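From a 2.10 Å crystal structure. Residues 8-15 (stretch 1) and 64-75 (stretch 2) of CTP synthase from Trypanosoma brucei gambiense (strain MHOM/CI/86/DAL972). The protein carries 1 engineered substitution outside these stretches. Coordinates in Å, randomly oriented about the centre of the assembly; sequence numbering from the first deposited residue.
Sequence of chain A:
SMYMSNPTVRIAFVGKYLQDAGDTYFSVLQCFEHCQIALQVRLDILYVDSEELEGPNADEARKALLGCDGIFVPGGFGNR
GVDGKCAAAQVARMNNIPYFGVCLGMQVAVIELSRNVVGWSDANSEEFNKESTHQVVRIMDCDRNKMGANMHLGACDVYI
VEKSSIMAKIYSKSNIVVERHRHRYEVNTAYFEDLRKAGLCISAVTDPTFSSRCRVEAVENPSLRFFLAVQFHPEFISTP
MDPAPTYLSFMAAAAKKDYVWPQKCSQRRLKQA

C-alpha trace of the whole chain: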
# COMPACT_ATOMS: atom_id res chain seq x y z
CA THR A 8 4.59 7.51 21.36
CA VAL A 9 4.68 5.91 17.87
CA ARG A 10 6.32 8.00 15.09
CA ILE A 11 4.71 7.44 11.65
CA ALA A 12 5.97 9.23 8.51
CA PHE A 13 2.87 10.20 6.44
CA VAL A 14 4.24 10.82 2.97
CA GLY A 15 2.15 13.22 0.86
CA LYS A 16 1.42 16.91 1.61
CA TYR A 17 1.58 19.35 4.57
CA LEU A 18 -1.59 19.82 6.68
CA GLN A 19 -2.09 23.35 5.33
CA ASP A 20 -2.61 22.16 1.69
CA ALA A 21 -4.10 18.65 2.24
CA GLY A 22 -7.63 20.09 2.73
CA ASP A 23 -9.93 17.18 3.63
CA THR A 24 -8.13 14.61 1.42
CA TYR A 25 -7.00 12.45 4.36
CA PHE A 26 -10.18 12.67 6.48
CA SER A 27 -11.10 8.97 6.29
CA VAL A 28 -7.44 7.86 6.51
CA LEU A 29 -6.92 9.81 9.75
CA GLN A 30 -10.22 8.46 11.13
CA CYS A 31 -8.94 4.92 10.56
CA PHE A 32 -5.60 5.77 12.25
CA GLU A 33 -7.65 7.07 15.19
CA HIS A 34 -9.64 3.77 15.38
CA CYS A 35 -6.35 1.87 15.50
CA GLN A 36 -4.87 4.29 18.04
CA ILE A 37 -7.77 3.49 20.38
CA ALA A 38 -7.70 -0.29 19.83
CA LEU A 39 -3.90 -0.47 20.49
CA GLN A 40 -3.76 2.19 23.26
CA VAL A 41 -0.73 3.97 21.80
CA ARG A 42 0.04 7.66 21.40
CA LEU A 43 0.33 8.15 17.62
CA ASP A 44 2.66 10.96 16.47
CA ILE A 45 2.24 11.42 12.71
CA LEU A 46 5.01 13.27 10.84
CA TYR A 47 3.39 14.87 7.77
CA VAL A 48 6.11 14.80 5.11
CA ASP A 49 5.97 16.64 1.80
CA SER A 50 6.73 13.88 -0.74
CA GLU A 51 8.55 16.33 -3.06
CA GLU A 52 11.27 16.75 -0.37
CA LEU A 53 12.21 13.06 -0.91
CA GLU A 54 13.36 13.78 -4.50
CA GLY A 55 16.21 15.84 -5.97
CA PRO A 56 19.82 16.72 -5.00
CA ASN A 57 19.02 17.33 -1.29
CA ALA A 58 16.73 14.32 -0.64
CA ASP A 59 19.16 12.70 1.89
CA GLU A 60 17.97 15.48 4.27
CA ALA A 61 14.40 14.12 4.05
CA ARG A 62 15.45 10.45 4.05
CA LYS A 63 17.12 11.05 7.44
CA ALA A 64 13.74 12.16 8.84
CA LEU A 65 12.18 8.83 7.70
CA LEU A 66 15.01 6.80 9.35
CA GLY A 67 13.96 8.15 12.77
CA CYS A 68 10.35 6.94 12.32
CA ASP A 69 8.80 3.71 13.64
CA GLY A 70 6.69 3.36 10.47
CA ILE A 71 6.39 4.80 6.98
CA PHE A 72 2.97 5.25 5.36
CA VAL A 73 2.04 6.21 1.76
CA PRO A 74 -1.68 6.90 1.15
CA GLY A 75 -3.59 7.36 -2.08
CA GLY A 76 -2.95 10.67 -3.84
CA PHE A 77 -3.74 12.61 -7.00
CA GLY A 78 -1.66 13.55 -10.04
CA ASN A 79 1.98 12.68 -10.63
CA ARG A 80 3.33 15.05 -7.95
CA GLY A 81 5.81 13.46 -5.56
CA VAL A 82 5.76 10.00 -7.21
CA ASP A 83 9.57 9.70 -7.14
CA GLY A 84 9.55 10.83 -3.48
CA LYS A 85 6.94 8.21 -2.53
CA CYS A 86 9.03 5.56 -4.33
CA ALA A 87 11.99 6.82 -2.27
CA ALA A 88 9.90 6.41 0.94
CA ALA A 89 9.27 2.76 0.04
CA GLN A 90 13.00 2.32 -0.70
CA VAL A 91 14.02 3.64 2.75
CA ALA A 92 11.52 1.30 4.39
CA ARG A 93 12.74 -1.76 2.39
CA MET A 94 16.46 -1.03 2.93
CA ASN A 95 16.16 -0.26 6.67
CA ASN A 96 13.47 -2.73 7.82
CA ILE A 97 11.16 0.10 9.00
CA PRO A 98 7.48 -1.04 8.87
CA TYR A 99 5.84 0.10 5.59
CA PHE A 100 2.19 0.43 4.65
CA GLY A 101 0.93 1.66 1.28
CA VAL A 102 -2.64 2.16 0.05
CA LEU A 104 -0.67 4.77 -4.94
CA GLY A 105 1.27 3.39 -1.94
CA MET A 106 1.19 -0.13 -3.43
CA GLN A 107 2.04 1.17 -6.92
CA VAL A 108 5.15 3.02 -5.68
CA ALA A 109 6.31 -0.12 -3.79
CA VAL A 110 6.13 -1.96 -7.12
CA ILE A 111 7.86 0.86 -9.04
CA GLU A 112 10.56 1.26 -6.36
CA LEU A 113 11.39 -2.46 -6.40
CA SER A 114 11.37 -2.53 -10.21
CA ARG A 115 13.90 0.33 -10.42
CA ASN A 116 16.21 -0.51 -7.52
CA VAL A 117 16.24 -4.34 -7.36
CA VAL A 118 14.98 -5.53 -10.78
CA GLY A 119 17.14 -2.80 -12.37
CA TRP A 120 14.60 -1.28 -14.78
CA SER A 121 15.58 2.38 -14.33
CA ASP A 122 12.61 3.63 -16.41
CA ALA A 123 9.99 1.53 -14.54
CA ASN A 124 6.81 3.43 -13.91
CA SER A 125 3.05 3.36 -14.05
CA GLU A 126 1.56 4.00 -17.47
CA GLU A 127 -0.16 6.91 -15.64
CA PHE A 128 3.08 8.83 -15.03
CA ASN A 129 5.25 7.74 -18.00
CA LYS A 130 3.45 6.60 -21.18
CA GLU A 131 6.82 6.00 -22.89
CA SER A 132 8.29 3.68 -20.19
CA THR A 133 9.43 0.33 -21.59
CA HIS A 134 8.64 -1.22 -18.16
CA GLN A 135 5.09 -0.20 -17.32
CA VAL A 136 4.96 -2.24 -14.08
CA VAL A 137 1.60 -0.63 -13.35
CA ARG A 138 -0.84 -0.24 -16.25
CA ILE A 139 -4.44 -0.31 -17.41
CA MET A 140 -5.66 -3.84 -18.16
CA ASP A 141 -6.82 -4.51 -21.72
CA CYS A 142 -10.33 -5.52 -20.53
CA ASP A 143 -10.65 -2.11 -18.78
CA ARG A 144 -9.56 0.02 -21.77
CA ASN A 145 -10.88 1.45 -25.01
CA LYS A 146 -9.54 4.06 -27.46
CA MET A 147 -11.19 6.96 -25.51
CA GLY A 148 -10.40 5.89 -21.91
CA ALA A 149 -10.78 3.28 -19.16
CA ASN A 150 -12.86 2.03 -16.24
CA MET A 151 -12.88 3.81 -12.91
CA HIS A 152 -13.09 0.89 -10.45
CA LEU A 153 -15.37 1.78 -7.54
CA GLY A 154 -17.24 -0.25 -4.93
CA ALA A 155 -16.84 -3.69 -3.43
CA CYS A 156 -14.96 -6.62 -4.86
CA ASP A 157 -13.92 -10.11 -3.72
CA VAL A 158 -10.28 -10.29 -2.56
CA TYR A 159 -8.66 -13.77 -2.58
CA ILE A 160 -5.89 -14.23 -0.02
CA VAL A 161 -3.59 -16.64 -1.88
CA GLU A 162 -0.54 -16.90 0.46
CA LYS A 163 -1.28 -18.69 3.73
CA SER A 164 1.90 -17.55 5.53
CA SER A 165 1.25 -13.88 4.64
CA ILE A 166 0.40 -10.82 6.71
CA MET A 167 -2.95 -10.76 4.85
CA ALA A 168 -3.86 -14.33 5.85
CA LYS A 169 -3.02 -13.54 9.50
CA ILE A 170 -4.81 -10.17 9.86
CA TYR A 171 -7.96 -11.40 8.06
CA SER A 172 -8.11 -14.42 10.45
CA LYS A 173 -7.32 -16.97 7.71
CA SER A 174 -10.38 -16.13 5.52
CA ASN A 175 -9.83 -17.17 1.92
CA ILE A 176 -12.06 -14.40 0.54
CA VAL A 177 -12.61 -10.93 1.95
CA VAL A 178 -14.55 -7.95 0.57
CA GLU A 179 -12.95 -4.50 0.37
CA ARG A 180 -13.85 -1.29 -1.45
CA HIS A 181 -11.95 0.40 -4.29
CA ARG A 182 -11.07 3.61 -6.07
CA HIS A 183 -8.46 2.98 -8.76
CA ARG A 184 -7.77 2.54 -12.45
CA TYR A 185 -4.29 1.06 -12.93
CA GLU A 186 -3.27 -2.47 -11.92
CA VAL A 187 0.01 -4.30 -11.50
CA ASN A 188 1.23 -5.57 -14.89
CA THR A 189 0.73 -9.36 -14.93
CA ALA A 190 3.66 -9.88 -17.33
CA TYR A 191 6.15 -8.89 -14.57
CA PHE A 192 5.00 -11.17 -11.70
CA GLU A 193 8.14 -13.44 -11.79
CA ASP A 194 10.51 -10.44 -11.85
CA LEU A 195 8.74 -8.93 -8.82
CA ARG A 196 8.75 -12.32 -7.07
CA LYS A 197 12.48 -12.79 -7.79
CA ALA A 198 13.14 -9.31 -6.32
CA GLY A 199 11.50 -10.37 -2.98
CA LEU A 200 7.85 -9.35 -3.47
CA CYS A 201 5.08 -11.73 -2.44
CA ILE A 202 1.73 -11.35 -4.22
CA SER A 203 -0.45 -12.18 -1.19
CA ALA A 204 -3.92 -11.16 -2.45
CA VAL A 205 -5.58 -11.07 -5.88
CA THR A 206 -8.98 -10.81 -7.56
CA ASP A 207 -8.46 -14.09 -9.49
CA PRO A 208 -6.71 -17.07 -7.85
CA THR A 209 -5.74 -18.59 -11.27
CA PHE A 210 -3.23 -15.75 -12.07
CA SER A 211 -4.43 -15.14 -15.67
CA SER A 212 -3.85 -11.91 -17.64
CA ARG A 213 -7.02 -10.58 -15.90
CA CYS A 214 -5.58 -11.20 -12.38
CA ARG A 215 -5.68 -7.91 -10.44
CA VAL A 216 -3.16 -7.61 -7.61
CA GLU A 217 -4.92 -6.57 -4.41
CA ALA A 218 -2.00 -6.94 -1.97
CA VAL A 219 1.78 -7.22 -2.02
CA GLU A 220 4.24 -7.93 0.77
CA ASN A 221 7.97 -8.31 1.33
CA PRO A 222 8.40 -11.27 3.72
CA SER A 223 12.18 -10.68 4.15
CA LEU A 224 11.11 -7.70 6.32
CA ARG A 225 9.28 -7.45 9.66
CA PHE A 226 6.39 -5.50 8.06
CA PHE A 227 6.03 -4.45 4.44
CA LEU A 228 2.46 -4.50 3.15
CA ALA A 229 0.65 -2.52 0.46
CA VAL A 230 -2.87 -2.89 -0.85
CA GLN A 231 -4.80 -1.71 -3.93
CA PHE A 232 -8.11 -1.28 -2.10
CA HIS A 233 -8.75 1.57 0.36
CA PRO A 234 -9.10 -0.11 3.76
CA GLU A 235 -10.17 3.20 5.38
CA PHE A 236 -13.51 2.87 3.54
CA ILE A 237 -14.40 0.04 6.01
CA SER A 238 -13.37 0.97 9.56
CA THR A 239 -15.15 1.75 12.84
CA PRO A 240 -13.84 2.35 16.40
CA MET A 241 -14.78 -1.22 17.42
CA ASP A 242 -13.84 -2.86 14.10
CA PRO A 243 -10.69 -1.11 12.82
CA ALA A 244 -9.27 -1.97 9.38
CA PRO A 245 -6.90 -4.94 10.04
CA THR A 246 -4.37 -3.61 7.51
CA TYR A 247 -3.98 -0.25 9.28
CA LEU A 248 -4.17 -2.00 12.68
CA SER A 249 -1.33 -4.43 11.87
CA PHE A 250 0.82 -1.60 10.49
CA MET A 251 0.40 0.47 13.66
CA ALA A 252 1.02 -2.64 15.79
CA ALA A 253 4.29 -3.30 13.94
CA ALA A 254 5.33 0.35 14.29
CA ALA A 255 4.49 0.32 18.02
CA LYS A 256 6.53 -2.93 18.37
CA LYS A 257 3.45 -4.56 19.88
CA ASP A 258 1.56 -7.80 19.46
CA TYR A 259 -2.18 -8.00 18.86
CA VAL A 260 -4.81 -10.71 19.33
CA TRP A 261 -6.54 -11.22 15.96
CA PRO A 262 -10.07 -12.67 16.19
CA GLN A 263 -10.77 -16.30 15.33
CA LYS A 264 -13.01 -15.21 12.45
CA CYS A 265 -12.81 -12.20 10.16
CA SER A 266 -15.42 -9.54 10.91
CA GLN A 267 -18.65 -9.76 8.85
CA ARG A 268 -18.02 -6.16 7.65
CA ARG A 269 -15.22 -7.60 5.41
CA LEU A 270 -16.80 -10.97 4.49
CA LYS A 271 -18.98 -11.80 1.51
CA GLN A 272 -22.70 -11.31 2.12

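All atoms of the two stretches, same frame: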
# COMPACT_ATOMS: atom_id res chain seq x y z
N THR A 8 5.35 7.18 22.60
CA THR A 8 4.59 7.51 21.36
C THR A 8 5.12 6.74 20.15
O THR A 8 6.27 6.31 20.15
CB THR A 8 4.64 9.03 21.03
OG1 THR A 8 5.95 9.39 20.54
CG2 THR A 8 4.28 9.87 22.26
N VAL A 9 4.30 6.61 19.11
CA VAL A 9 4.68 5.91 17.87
C VAL A 9 4.82 6.91 16.72
O VAL A 9 3.83 7.52 16.31
CB VAL A 9 3.64 4.83 17.50
CG1 VAL A 9 4.13 4.01 16.30
CG2 VAL A 9 3.36 3.94 18.70
N ARG A 10 6.03 7.06 16.19
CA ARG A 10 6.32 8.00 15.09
C ARG A 10 6.04 7.37 13.73
O ARG A 10 6.77 6.46 13.32
CB ARG A 10 7.78 8.47 15.14
CG ARG A 10 8.12 9.33 16.34
CD ARG A 10 9.62 9.46 16.55
NE ARG A 10 10.32 10.23 15.51
CZ ARG A 10 10.32 11.57 15.39
NH1 ARG A 10 9.62 12.35 16.22
NH2 ARG A 10 11.01 12.14 14.41
N ILE A 11 5.01 7.86 13.03
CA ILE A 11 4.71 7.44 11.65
C ILE A 11 4.96 8.57 10.65
O ILE A 11 4.39 9.65 10.79
CB ILE A 11 3.24 6.98 11.49
CG1 ILE A 11 2.90 5.86 12.46
CG2 ILE A 11 2.97 6.52 10.05
CD1 ILE A 11 3.74 4.61 12.34
N ALA A 12 5.81 8.31 9.65
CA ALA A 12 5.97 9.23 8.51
C ALA A 12 4.78 9.07 7.55
O ALA A 12 4.56 7.97 7.05
CB ALA A 12 7.27 8.96 7.78
N PHE A 13 4.04 10.16 7.32
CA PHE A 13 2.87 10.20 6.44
C PHE A 13 3.32 10.97 5.21
O PHE A 13 3.45 12.19 5.25
CB PHE A 13 1.75 10.94 7.16
CG PHE A 13 0.38 10.85 6.53
CD1 PHE A 13 -0.66 10.22 7.21
CD2 PHE A 13 0.10 11.46 5.32
CE1 PHE A 13 -1.94 10.16 6.67
CE2 PHE A 13 -1.18 11.41 4.78
CZ PHE A 13 -2.19 10.75 5.45
N VAL A 14 3.57 10.25 4.13
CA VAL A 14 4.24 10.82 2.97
C VAL A 14 3.24 11.29 1.92
O VAL A 14 2.64 10.48 1.22
CB VAL A 14 5.25 9.83 2.37
CG1 VAL A 14 6.03 10.49 1.23
CG2 VAL A 14 6.20 9.33 3.47
N GLY A 15 3.07 12.61 1.83
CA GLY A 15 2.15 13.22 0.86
C GLY A 15 2.32 14.73 0.83
O GLY A 15 3.26 15.25 0.19
N ALA A 64 14.97 12.04 8.06
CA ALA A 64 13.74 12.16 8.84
C ALA A 64 12.95 10.83 8.89
O ALA A 64 12.47 10.44 9.96
CB ALA A 64 12.87 13.29 8.31
N LEU A 65 12.86 10.14 7.76
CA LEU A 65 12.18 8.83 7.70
C LEU A 65 12.88 7.75 8.54
O LEU A 65 12.21 6.93 9.14
CB LEU A 65 12.04 8.34 6.26
CG LEU A 65 11.27 9.20 5.24
CD1 LEU A 65 10.96 8.39 4.00
CD2 LEU A 65 9.99 9.78 5.81
N LEU A 66 14.22 7.78 8.57
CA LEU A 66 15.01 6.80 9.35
C LEU A 66 14.75 6.85 10.85
O LEU A 66 14.91 5.84 11.53
CB LEU A 66 16.52 6.99 9.11
CG LEU A 66 17.07 6.75 7.70
CD1 LEU A 66 18.58 6.99 7.67
CD2 LEU A 66 16.76 5.34 7.19
N GLY A 67 14.35 8.01 11.36
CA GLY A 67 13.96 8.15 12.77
C GLY A 67 12.51 7.80 13.08
O GLY A 67 12.09 7.94 14.22
N CYS A 68 11.75 7.33 12.10
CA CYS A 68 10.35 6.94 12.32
C CYS A 68 10.21 5.45 12.63
O CYS A 68 11.05 4.64 12.24
CB CYS A 68 9.50 7.32 11.11
SG CYS A 68 9.34 9.10 10.84
N ASP A 69 9.13 5.10 13.32
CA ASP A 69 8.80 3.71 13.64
C ASP A 69 8.04 3.03 12.49
O ASP A 69 8.02 1.81 12.39
CB ASP A 69 7.94 3.64 14.90
CG ASP A 69 8.61 4.31 16.09
OD1 ASP A 69 9.79 4.01 16.35
OD2 ASP A 69 7.96 5.15 16.74
N GLY A 70 7.41 3.84 11.65
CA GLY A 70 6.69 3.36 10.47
C GLY A 70 6.66 4.41 9.39
O GLY A 70 6.84 5.60 9.65
N ILE A 71 6.45 3.95 8.16
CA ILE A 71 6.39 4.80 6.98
C ILE A 71 5.12 4.44 6.20
O ILE A 71 4.94 3.28 5.81
CB ILE A 71 7.64 4.61 6.09
CG1 ILE A 71 8.89 5.15 6.80
CG2 ILE A 71 7.45 5.31 4.74
CD1 ILE A 71 10.20 4.77 6.15
N PHE A 72 4.28 5.44 5.95
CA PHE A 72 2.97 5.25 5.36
C PHE A 72 2.80 6.12 4.10
O PHE A 72 3.09 7.32 4.12
CB PHE A 72 1.90 5.59 6.39
CG PHE A 72 0.51 5.65 5.83
CD1 PHE A 72 -0.12 4.49 5.41
CD2 PHE A 72 -0.16 6.86 5.72
CE1 PHE A 72 -1.40 4.53 4.87
CE2 PHE A 72 -1.45 6.91 5.19
CZ PHE A 72 -2.06 5.75 4.76
N VAL A 73 2.33 5.50 3.01
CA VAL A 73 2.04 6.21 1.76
C VAL A 73 0.57 6.00 1.36
O VAL A 73 0.21 4.93 0.88
CB VAL A 73 2.99 5.77 0.62
CG1 VAL A 73 2.68 6.56 -0.66
CG2 VAL A 73 4.44 5.97 1.04
N PRO A 74 -0.28 7.03 1.54
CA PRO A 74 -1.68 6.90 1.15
C PRO A 74 -1.90 7.10 -0.34
O PRO A 74 -0.96 7.38 -1.09
CB PRO A 74 -2.35 8.04 1.91
CG PRO A 74 -1.31 9.08 2.01
CD PRO A 74 0.00 8.37 2.09
N GLY A 75 -3.17 6.97 -0.75
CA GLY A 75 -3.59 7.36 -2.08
C GLY A 75 -3.40 8.86 -2.26
O GLY A 75 -3.46 9.63 -1.29
O HOH W 1 12.84 11.31 12.30
O HOH W 2 0.66 9.50 -1.33

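The two stretches lie side by side as neighbouring parallel strands, 9-15 and 70-73, whose N-to-C directions differ by 27° and whose axes approach to 4.6 Å. The register follows from the CA pairs: Ile11 sits 4.7 Å (CA to CA) from Gly70, Ala12 4.7 Å (CA to CA) from Ile71, and Phe13 5.1 Å (CA to CA) from Phe72. Hydrogen bonds confirm it. Ala12 N donates to Gly70 O at 2.9 Å (N-H...O 162°), Phe72 N to Ala12 O at 2.8 Å (158°), and Val14 N to Phe72 O at 3.0 Å (169°). In this parallel ladder Ala12 bonds on both sides of Ile71, reaching Gly70 with its amide and Phe72 with its carbonyl. A CA-H...O contact from Ile11 CA to Gly70 O, 3.5 Å, adds to the seam.

Before the ladder begins, the second stretch turns out of its helix, and Arg10 closes the seam there. Its carbonyl oxygen accepts two amides, Asp69 N at 2.7 Å and Gly70 N at 3.2 Å, while Arg10 N donates to the carboxylate oxygen Asp69 OD2 at 2.8 Å (159°). Asp69, with its CA-to-CB bond directed toward the first strand, thus supplies through its side chain the acceptor for the Arg10 amide. The Arg10 side chain runs the other way along the loop: NE donates to Gly67 O at 3.2 Å, with that oxygen at the guanidinium edge, and NH2 donates to a water at 2.9 Å that in turn donates to Ala64 O at 2.5 Å.

Side chains divide between the two faces of the sheet. On the face of Ile11, Phe13 and Phe72, Gly70 leaves the hollow. An ideal CB on Gly70 would fall 2.7 Å from Ile11 CD1, a clash, so the Ile11 side chain (m, m) occupies space that a CB would need. Its other branch, CG2, lies 3.9 Å from Phe72 CB. Further along, the Phe72 ring presents its edge to one face of the Phe13 ring, with centroids 5.2 Å apart and planes at 66°; the closest carbons are Phe13 CE1 and Phe72 CE2, at 3.6 Å. Pro74 continues this packing, its CG 3.6 Å from Phe13 CE2.

On the face of Ala12 and Ile71, the small methyl of Ala12 is a shallow bump with larger neighbours closing over it. Ala12 CB meets Leu65 CD2 at 3.5 Å, Cys68 SG at 3.7 Å and Ile71 CG1 at 4.3 Å, so helix, loop and strand all converge on one carbon. Val14 extends the apolar surface more loosely: its CG2 lies 4.4 Å from Ile71 CG2, and its CB 4.2 Å from Val73 CG2.

Beyond the last ladder bond, Val14 O rests 3.5 Å from Pro74 CD. Proline has no amide hydrogen to offer; a water instead donates to Pro74 O at 2.7 Å and, weakly, to Val14 O at 3.4 Å. Altogether the contact buries 690 Å², summed over both stretches.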